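Local coordinates for Tautomerase_3 domain-containing protein (Corynebacterium halotolerans YIM 70093 = DSM 44683, PDB 7M58) that probably acts as a hydrolase of the cis-3-chloroacrylic acid dehalogenase family within the tautomerase superfamily, at residues A[17-25]-A[38-46]. Numbering follows the deposited sequence.
Sequences RAAVADLLT and LVQVIFNDL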
ATOM      1  N   ARG A  17      -1.326  20.762   2.042  1.00 29.75           N
ATOM      2  CA  ARG A  17      -0.910  19.526   2.710  1.00 29.40           C
ATOM      3  C   ARG A  17      -1.102  19.635   4.209  1.00 31.40           C
ATOM      4  O   ARG A  17      -1.507  18.671   4.861  1.00 29.30           O
ATOM      5  CB  ARG A  17       0.566  19.189   2.433  1.00 29.20           C
ATOM      6  CG  ARG A  17       0.948  18.644   1.085  1.00 29.46           C
ATOM      7  CD  ARG A  17       2.461  18.410   1.134  1.00 27.23           C
ATOM      8  NE  ARG A  17       3.031  17.746  -0.037  1.00 27.20           N
ATOM      9  CZ  ARG A  17       4.335  17.575  -0.232  1.00 27.18           C
ATOM     10  NH1 ARG A  17       5.210  18.025   0.659  1.00 29.89           N
ATOM     11  NH2 ARG A  17       4.770  16.941  -1.308  1.00 28.77           N
ATOM     12  N   ALA A  18      -0.736  20.785   4.778  1.00 29.38           N
ATOM     13  CA  ALA A  18      -0.912  20.993   6.208  1.00 29.52           C
ATOM     14  C   ALA A  18      -2.388  20.955   6.582  1.00 33.81           C
ATOM     15  O   ALA A  18      -2.767  20.367   7.604  1.00 34.63           O
ATOM     16  CB  ALA A  18      -0.296  22.327   6.610  1.00 30.53           C
ATOM     17  N   ALA A  19      -3.240  21.555   5.741  1.00 30.69           N
ATOM     18  CA  ALA A  19      -4.675  21.571   6.007  1.00 29.00           C
ATOM     19  C   ALA A  19      -5.281  20.181   5.849  1.00 30.09           C
ATOM     20  O   ALA A  19      -6.155  19.792   6.629  1.00 32.00           O
ATOM     21  CB  ALA A  19      -5.371  22.575   5.079  1.00 23.07           C
ATOM     22  N   VAL A  20      -4.837  19.421   4.842  1.00 31.59           N
ATOM     23  CA  VAL A  20      -5.355  18.070   4.648  1.00 30.03           C
ATOM     24  C   VAL A  20      -4.955  17.178   5.823  1.00 29.81           C
ATOM     25  O   VAL A  20      -5.772  16.418   6.358  1.00 29.19           O
ATOM     26  CB  VAL A  20      -4.868  17.488   3.304  1.00 29.09           C
ATOM     27  CG1 VAL A  20      -5.104  15.984   3.279  1.00 26.11           C
ATOM     28  CG2 VAL A  20      -5.550  18.163   2.119  1.00 23.60           C
ATOM     29  N   ALA A  21      -3.685  17.246   6.227  1.00 29.89           N
ATOM     30  CA  ALA A  21      -3.225  16.472   7.373  1.00 26.96           C
ATOM     31  C   ALA A  21      -4.011  16.834   8.630  1.00 32.13           C
ATOM     32  O   ALA A  21      -4.416  15.947   9.394  1.00 32.28           O
ATOM     33  CB  ALA A  21      -1.729  16.695   7.586  1.00 28.62           C
ATOM     34  N   ASP A  22      -4.249  18.131   8.859  1.00 33.04           N
ATOM     35  CA  ASP A  22      -5.033  18.539  10.025  1.00 34.10           C
ATOM     36  C   ASP A  22      -6.461  18.000   9.959  1.00 34.10           C
ATOM     37  O   ASP A  22      -7.015  17.565  10.975  1.00 31.30           O
ATOM     38  CB  ASP A  22      -5.063  20.057  10.137  1.00 31.41           C
ATOM     39  CG  ASP A  22      -5.843  20.541  11.365  1.00 40.00           C
ATOM     40  OD1 ASP A  22      -5.284  20.543  12.488  1.00 37.95           O
ATOM     41  OD2 ASP A  22      -7.039  20.883  11.210  1.00 42.55           O
ATOM     42  N   LEU A  23      -7.074  18.026   8.773  1.00 30.13           N
ATOM     43  CA  LEU A  23      -8.442  17.535   8.635  1.00 28.73           C
ATOM     44  C   LEU A  23      -8.524  16.020   8.822  1.00 28.32           C
ATOM     45  O   LEU A  23      -9.310  15.535   9.640  1.00 32.39           O
ATOM     46  CB  LEU A  23      -9.001  17.953   7.279  1.00 28.39           C
ATOM     47  CG  LEU A  23     -10.255  17.263   6.754  1.00 33.71           C
ATOM     48  CD1 LEU A  23     -11.436  17.631   7.610  1.00 29.13           C
ATOM     49  CD2 LEU A  23     -10.503  17.657   5.298  1.00 33.74           C
ATOM     50  N   LEU A  24      -7.698  15.253   8.101  1.00 29.86           N
ATOM     51  CA  LEU A  24      -7.723  13.798   8.256  1.00 29.54           C
ATOM     52  C   LEU A  24      -7.487  13.407   9.711  1.00 31.14           C
ATOM     53  O   LEU A  24      -8.194  12.552  10.256  1.00 29.42           O
ATOM     54  CB  LEU A  24      -6.683  13.128   7.342  1.00 24.64           C
ATOM     55  CG  LEU A  24      -6.855  13.186   5.803  1.00 31.54           C
ATOM     56  CD1 LEU A  24      -5.652  12.587   5.068  1.00 24.63           C
ATOM     57  CD2 LEU A  24      -8.152  12.561   5.286  1.00 22.87           C
ATOM     58  N   THR A  25      -6.501  14.029  10.361  1.00 31.61           N
ATOM     59  CA  THR A  25      -6.225  13.712  11.758  1.00 30.03           C
ATOM     60  C   THR A  25      -7.412  14.080  12.648  1.00 34.39           C
ATOM     61  O   THR A  25      -7.677  13.411  13.658  1.00 35.30           O
ATOM     62  CB  THR A  25      -4.954  14.447  12.203  1.00 30.79           C
ATOM     63  OG1 THR A  25      -3.825  13.976  11.451  1.00 29.82           O
ATOM     64  CG2 THR A  25      -4.698  14.261  13.673  1.00 28.48           C
ATOM     65  N   LEU A  38      -1.871   9.004  17.226  1.00 26.77           N
ATOM     66  CA  LEU A  38      -1.699   7.774  16.472  1.00 31.98           C
ATOM     67  C   LEU A  38      -1.685   8.001  14.968  1.00 31.11           C
ATOM     68  O   LEU A  38      -1.323   7.085  14.222  1.00 30.79           O
ATOM     69  CB  LEU A  38      -2.814   6.781  16.814  1.00 35.41           C
ATOM     70  CG  LEU A  38      -2.791   6.107  18.195  1.00 30.70           C
ATOM     71  CD1 LEU A  38      -3.750   4.916  18.229  1.00 28.11           C
ATOM     72  CD2 LEU A  38      -1.401   5.693  18.595  1.00 25.69           C
ATOM     73  N   VAL A  39      -2.053   9.188  14.510  1.00 29.85           N
ATOM     74  CA  VAL A  39      -2.357   9.408  13.105  1.00 28.77           C
ATOM     75  C   VAL A  39      -1.104   9.855  12.359  1.00 30.81           C
ATOM     76  O   VAL A  39      -0.432  10.825  12.743  1.00 26.47           O
ATOM     77  CB  VAL A  39      -3.487  10.436  12.946  1.00 27.36           C
ATOM     78  CG1 VAL A  39      -3.857  10.571  11.480  1.00 30.81           C
ATOM     79  CG2 VAL A  39      -4.681  10.061  13.819  1.00 24.52           C
ATOM     80  N   GLN A  40      -0.800   9.148  11.281  1.00 25.88           N
ATOM     81  CA  GLN A  40       0.265   9.487  10.362  1.00 29.21           C
ATOM     82  C   GLN A  40      -0.348   9.800   9.001  1.00 26.91           C
ATOM     83  O   GLN A  40      -1.254   9.095   8.554  1.00 27.35           O
ATOM     84  CB  GLN A  40       1.262   8.322  10.271  1.00 28.19           C
ATOM     85  CG  GLN A  40       2.283   8.429   9.168  1.00 24.87           C
ATOM     86  CD  GLN A  40       3.194   7.217   9.133  1.00 31.70           C
ATOM     87  OE1 GLN A  40       4.284   7.221   9.711  1.00 30.02           O
ATOM     88  NE2 GLN A  40       2.756   6.170   8.448  1.00 30.91           N
ATOM     89  N   VAL A  41       0.119  10.871   8.359  1.00 19.98           N
ATOM     90  CA  VAL A  41      -0.313  11.233   7.015  1.00 23.93           C
ATOM     91  C   VAL A  41       0.913  11.328   6.125  1.00 28.64           C
ATOM     92  O   VAL A  41       1.889  12.009   6.468  1.00 32.79           O
ATOM     93  CB  VAL A  41      -1.083  12.566   6.979  1.00 27.09           C
ATOM     94  CG1 VAL A  41      -1.419  12.918   5.528  1.00 24.15           C
ATOM     95  CG2 VAL A  41      -2.343  12.494   7.816  1.00 22.73           C
ATOM     96  N   ILE A  42       0.858  10.677   4.976  1.00 24.34           N
ATOM     97  CA  ILE A  42       1.973  10.686   4.042  1.00 29.24           C
ATOM     98  C   ILE A  42       1.461  11.143   2.684  1.00 28.12           C
ATOM     99  O   ILE A  42       0.389  10.715   2.241  1.00 27.01           O
ATOM    100  CB  ILE A  42       2.638   9.306   3.955  1.00 20.64           C
ATOM    101  CG1 ILE A  42       3.398   9.028   5.237  1.00 23.77           C
ATOM    102  CG2 ILE A  42       3.600   9.277   2.824  1.00 30.88           C
ATOM    103  CD1 ILE A  42       3.577   7.544   5.498  1.00 31.03           C
ATOM    104  N   PHE A  43       2.226  12.006   2.023  1.00 26.97           N
ATOM    105  CA  PHE A  43       1.888  12.510   0.700  1.00 25.35           C
ATOM    106  C   PHE A  43       2.852  11.912  -0.312  1.00 27.82           C
ATOM    107  O   PHE A  43       4.041  12.254  -0.321  1.00 33.55           O
ATOM    108  CB  PHE A  43       1.923  14.036   0.666  1.00 23.52           C
ATOM    109  CG  PHE A  43       0.805  14.659   1.417  1.00 29.19           C
ATOM    110  CD1 PHE A  43      -0.452  14.795   0.827  1.00 28.18           C
ATOM    111  CD2 PHE A  43       0.982  15.078   2.731  1.00 27.72           C
ATOM    112  CE1 PHE A  43      -1.511  15.351   1.531  1.00 28.72           C
ATOM    113  CE2 PHE A  43      -0.075  15.640   3.444  1.00 26.53           C
ATOM    114  CZ  PHE A  43      -1.324  15.777   2.845  1.00 29.01           C
ATOM    115  N   ASN A  44       2.328  11.030  -1.164  1.00 26.68           N
ATOM    116  CA  ASN A  44       3.065  10.477  -2.297  1.00 36.69           C
ATOM    117  C   ASN A  44       2.760  11.317  -3.532  1.00 37.86           C
ATOM    118  O   ASN A  44       1.670  11.222  -4.115  1.00 35.69           O
ATOM    119  CB  ASN A  44       2.696   9.014  -2.525  1.00 28.98           C
ATOM    120  CG  ASN A  44       3.141   8.118  -1.373  1.00 39.35           C
ATOM    121  OD1 ASN A  44       4.337   7.995  -1.093  1.00 42.28           O
ATOM    122  ND2 ASN A  44       2.183   7.483  -0.707  1.00 29.03           N
ATOM    123  N   ASP A  45       3.721  12.132  -3.947  1.00 35.85           N
ATOM    124  CA  ASP A  45       3.519  12.961  -5.123  1.00 35.48           C
ATOM    125  C   ASP A  45       3.918  12.199  -6.379  1.00 37.06           C
ATOM    126  O   ASP A  45       4.956  11.528  -6.419  1.00 40.10           O
ATOM    127  CB  ASP A  45       4.310  14.266  -5.006  1.00 38.24           C
ATOM    128  CG  ASP A  45       3.734  15.204  -3.944  1.00 42.75           C
ATOM    129  OD1 ASP A  45       2.584  14.981  -3.485  1.00 39.10           O
ATOM    130  OD2 ASP A  45       4.432  16.170  -3.572  1.00 45.10           O
ATOM    131  N   LEU A  46       3.111  12.346  -7.420  1.00 36.48           N
ATOM    132  CA  LEU A  46       3.241  11.539  -8.619  1.00 39.74           C
ATOM    133  C   LEU A  46       3.748  12.394  -9.770  1.00 36.97           C
ATOM    134  O   LEU A  46       3.477  13.596  -9.827  1.00 33.01           O
ATOM    135  CB  LEU A  46       1.888  10.923  -8.991  1.00 32.93           C
ATOM    136  CG  LEU A  46       1.268   9.956  -7.993  1.00 31.56           C
ATOM    137  CD1 LEU A  46      -0.144   9.577  -8.436  1.00 25.55           C
ATOM    138  CD2 LEU A  46       2.156   8.728  -7.840  1.00 32.47           C
TER
HETATM  139  O   HOH W   1       1.366  16.757  -1.943  1.00 27.55           O
HETATM  140  O   HOH W   2      -1.320  12.716  11.219  1.00 27.60           O
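A buried helix-on-strand contact packs Arg17, Val20, Ala21, Leu24 and Thr25 of helix 14-31 against Val41, Phe43 and Asp45 on one face of strand 40-46 and Val39 just before it. The segment axes approach to 8.9 Å and run roughly antiparallel, at 146°. Phe43 carries the largest share: Arg17 CG sits 3.8 Å from its ring centroid, almost straight above it, in a CH-pi contact, while Val20 CG1 meets the ring edge at CZ, 3.8 Å away. The outstretched Arg17 chain runs on over the ring to bring NE beside Phe43 CB, and NH2 meets Asp45 OD2 in a salt bridge; the modelled separation is implausibly short, so its exact length is doubtful. A water bridges the same pair, accepting from Arg17 NE (2.7 Å) and donating to Asp45 OD1 (2.6 Å). Asp47 of the second subunit also pairs with Arg17, whose positive charge probably eases the closeness of the two carboxylates. Helix and strand are the second and third elements of the beta-alpha-beta unit begun by strand 2-8, the building block of the tautomerase fold. Val41 packs against Ala21, CB to CB 4.2 Å, and its CG1 touches Leu24 CD1. Farther along, Thr25 OG1 packs 3.4 Å from Val39 CG1; set beside its own backbone N (chi1 -64°), it turns back to donate to Ala21 O and accepts from a second water that also donates weakly to Val39 O.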